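Local coordinates for protein phosphoribosylglycinamide synthetase (Anaerococcus prevotii, PDB 4DIM) that probably binds ATP and a metal ion and acts as an ATP-grasp ligase, at residues Y298-S303 / V312-K317. Numbering follows the deposited sequence.
Sequences YKMIAS and VFWSQK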
loop_
_atom_site.group_PDB
_atom_site.type_symbol
_atom_site.label_atom_id
_atom_site.label_comp_id
_atom_site.label_asym_id
_atom_site.label_seq_id
_atom_site.Cartn_x
_atom_site.Cartn_y
_atom_site.Cartn_z
ATOM N N TYR A 298 7.363 12.345 -0.194
ATOM C CA TYR A 298 6.306 12.920 0.643
ATOM C C TYR A 298 6.062 14.353 0.291
ATOM O O TYR A 298 4.959 14.823 0.525
ATOM C CB TYR A 298 6.605 12.843 2.124
ATOM C CG TYR A 298 6.592 11.444 2.718
ATOM C CD1 TYR A 298 5.400 10.735 2.866
ATOM C CD2 TYR A 298 7.766 10.845 3.181
ATOM C CE1 TYR A 298 5.386 9.464 3.436
ATOM C CE2 TYR A 298 7.763 9.570 3.723
ATOM C CZ TYR A 298 6.564 8.918 3.930
ATOM O OH TYR A 298 6.596 7.730 4.618
ATOM N N LYS A 299 7.077 15.070 -0.204
ATOM C CA LYS A 299 6.952 16.473 -0.599
ATOM C C LYS A 299 6.202 16.578 -1.885
ATOM O O LYS A 299 5.452 17.520 -2.044
ATOM C CB LYS A 299 8.317 17.160 -0.718
ATOM C CG LYS A 299 8.886 17.492 0.643
ATOM C CD LYS A 299 10.101 18.342 0.564
ATOM C CE LYS A 299 10.602 18.632 1.951
ATOM N NZ LYS A 299 11.876 19.382 1.941
HETATM N N MSE A 300 6.364 15.594 -2.783
HETATM C CA MSE A 300 5.637 15.523 -4.059
HETATM C C MSE A 300 4.176 15.262 -3.774
HETATM O O MSE A 300 3.305 15.893 -4.378
HETATM C CB MSE A 300 6.199 14.413 -4.978
HETATM C CG MSE A 300 7.523 14.765 -5.616
HETATM SE SE MSE A 300 8.436 13.306 -6.419
HETATM C CE MSE A 300 7.101 12.955 -7.776
ATOM N N ILE A 301 3.911 14.394 -2.775
ATOM C CA ILE A 301 2.535 14.082 -2.363
ATOM C C ILE A 301 1.861 15.320 -1.746
ATOM O O ILE A 301 0.752 15.670 -2.142
ATOM C CB ILE A 301 2.538 12.889 -1.401
ATOM C CG1 ILE A 301 2.936 11.608 -2.155
ATOM C CG2 ILE A 301 1.173 12.724 -0.721
ATOM C CD1 ILE A 301 3.249 10.446 -1.266
ATOM N N ALA A 302 2.515 15.946 -0.779
ATOM C CA ALA A 302 1.974 17.105 -0.048
ATOM C C ALA A 302 1.797 18.312 -0.933
ATOM O O ALA A 302 0.787 18.995 -0.824
ATOM C CB ALA A 302 2.900 17.475 1.114
ATOM N N SER A 303 2.791 18.624 -1.770
ATOM C CA SER A 303 2.707 19.777 -2.679
ATOM C C SER A 303 1.595 19.576 -3.715
ATOM O O SER A 303 0.887 20.514 -4.012
ATOM C CB SER A 303 4.039 20.021 -3.388
ATOM O OG SER A 303 4.354 19.005 -4.330
ATOM N N VAL A 312 8.798 19.919 -9.421
ATOM C CA VAL A 312 9.886 20.684 -8.792
ATOM C C VAL A 312 10.825 19.749 -8.016
ATOM O O VAL A 312 12.034 19.997 -7.964
ATOM C CB VAL A 312 9.245 21.753 -7.853
ATOM C CG1 VAL A 312 10.218 22.267 -6.782
ATOM C CG2 VAL A 312 8.677 22.892 -8.681
ATOM N N PHE A 313 10.248 18.701 -7.389
ATOM C CA PHE A 313 10.991 17.694 -6.629
ATOM C C PHE A 313 11.429 16.538 -7.529
ATOM O O PHE A 313 12.518 16.026 -7.314
ATOM C CB PHE A 313 10.152 17.154 -5.460
ATOM C CG PHE A 313 9.588 18.230 -4.569
ATOM C CD1 PHE A 313 10.401 18.897 -3.665
ATOM C CD2 PHE A 313 8.301 18.701 -4.759
ATOM C CE1 PHE A 313 9.926 19.994 -2.945
ATOM C CE2 PHE A 313 7.829 19.801 -4.050
ATOM C CZ PHE A 313 8.631 20.420 -3.122
ATOM N N TRP A 314 10.603 16.130 -8.521
ATOM C CA TRP A 314 10.905 15.038 -9.474
ATOM C C TRP A 314 12.051 15.421 -10.426
ATOM O O TRP A 314 12.747 14.556 -10.931
ATOM C CB TRP A 314 9.628 14.670 -10.299
ATOM C CG TRP A 314 9.786 13.569 -11.320
ATOM C CD1 TRP A 314 9.609 13.676 -12.671
ATOM C CD2 TRP A 314 10.165 12.199 -11.072
ATOM N NE1 TRP A 314 9.803 12.450 -13.275
ATOM C CE2 TRP A 314 10.169 11.532 -12.319
ATOM C CE3 TRP A 314 10.447 11.461 -9.914
ATOM C CZ2 TRP A 314 10.518 10.187 -12.443
ATOM C CZ3 TRP A 314 10.746 10.116 -10.038
ATOM C CH2 TRP A 314 10.829 9.504 -11.294
ATOM N N SER A 315 12.236 16.710 -10.682
ATOM C CA SER A 315 13.302 17.191 -11.563
ATOM C C SER A 315 14.676 17.184 -10.857
ATOM O O SER A 315 15.687 17.385 -11.529
ATOM C CB SER A 315 12.975 18.591 -12.070
ATOM O OG SER A 315 12.933 19.521 -11.002
ATOM N N GLN A 316 14.726 16.953 -9.521
ATOM C CA GLN A 316 15.991 16.859 -8.779
ATOM C C GLN A 316 16.357 15.395 -8.553
ATOM O O GLN A 316 17.169 15.088 -7.688
ATOM C CB GLN A 316 15.877 17.597 -7.428
ATOM C CG GLN A 316 15.541 19.086 -7.540
ATOM C CD GLN A 316 16.506 19.813 -8.453
ATOM O OE1 GLN A 316 17.728 19.642 -8.351
ATOM N NE2 GLN A 316 15.994 20.594 -9.410
ATOM N N LYS A 317 15.794 14.492 -9.346
ATOM C CA LYS A 317 16.065 13.092 -9.162
ATOM C C LYS A 317 17.479 12.774 -9.607
ATOM O O LYS A 317 18.048 13.494 -10.423
ATOM C CB LYS A 317 15.032 12.230 -9.915
ATOM C CG LYS A 317 15.128 12.237 -11.456
ATOM C CD LYS A 317 14.306 11.109 -12.072
ATOM C CE LYS A 317 15.077 9.794 -12.089
ATOM N NZ LYS A 317 14.342 8.700 -12.786
#
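Phe313 lays its ring against Lys299, Met300 and Ser303, packing the short helix 311-314 onto helix 297-305, two consecutive helices joined by a short loop in this ATP-grasp protein. CB of Lys299 sits over the centre of one ring face, a CH-pi contact 3.9 Å from the Phe313 centroid and 9° off the ring normal; CG1 of Val312 lies over the opposite face. The Lys299 side chain crosses that of Phe313 at about a right angle, with Lys299 CD 3.9 Å from Phe313 CE1, and runs on extended to a salt bridge between NZ and Glu296. At the ring edge, near its plane, Ser303 OG comes within 3.6 Å of Phe313 CE2. Met300, a selenomethionine, slides past Phe313 in the opposite direction, its CG 3.6 Å from Phe313 CB. A bend at chi3 (64°) then carries Met300 CE to 4.0 Å from Trp314 CB. The Trp314 indole meets Tyr293 edge-to-face, while Leu29 of helix 20-29 touches both Lys299 and Phe313. Were Phe313 cut back to an alanine, the gap opened between the helices would probably leave Lys299 CB without its aromatic face. No hydrogen bond joins the two segments; instead, the hydroxyl of Ser303, with OG between backbone N and carbonyl carbon (chi1 69°), turns back into its own helix, OG donating to Lys299 O at 2.9 Å, an oxygen that also accepts from Ser303 N.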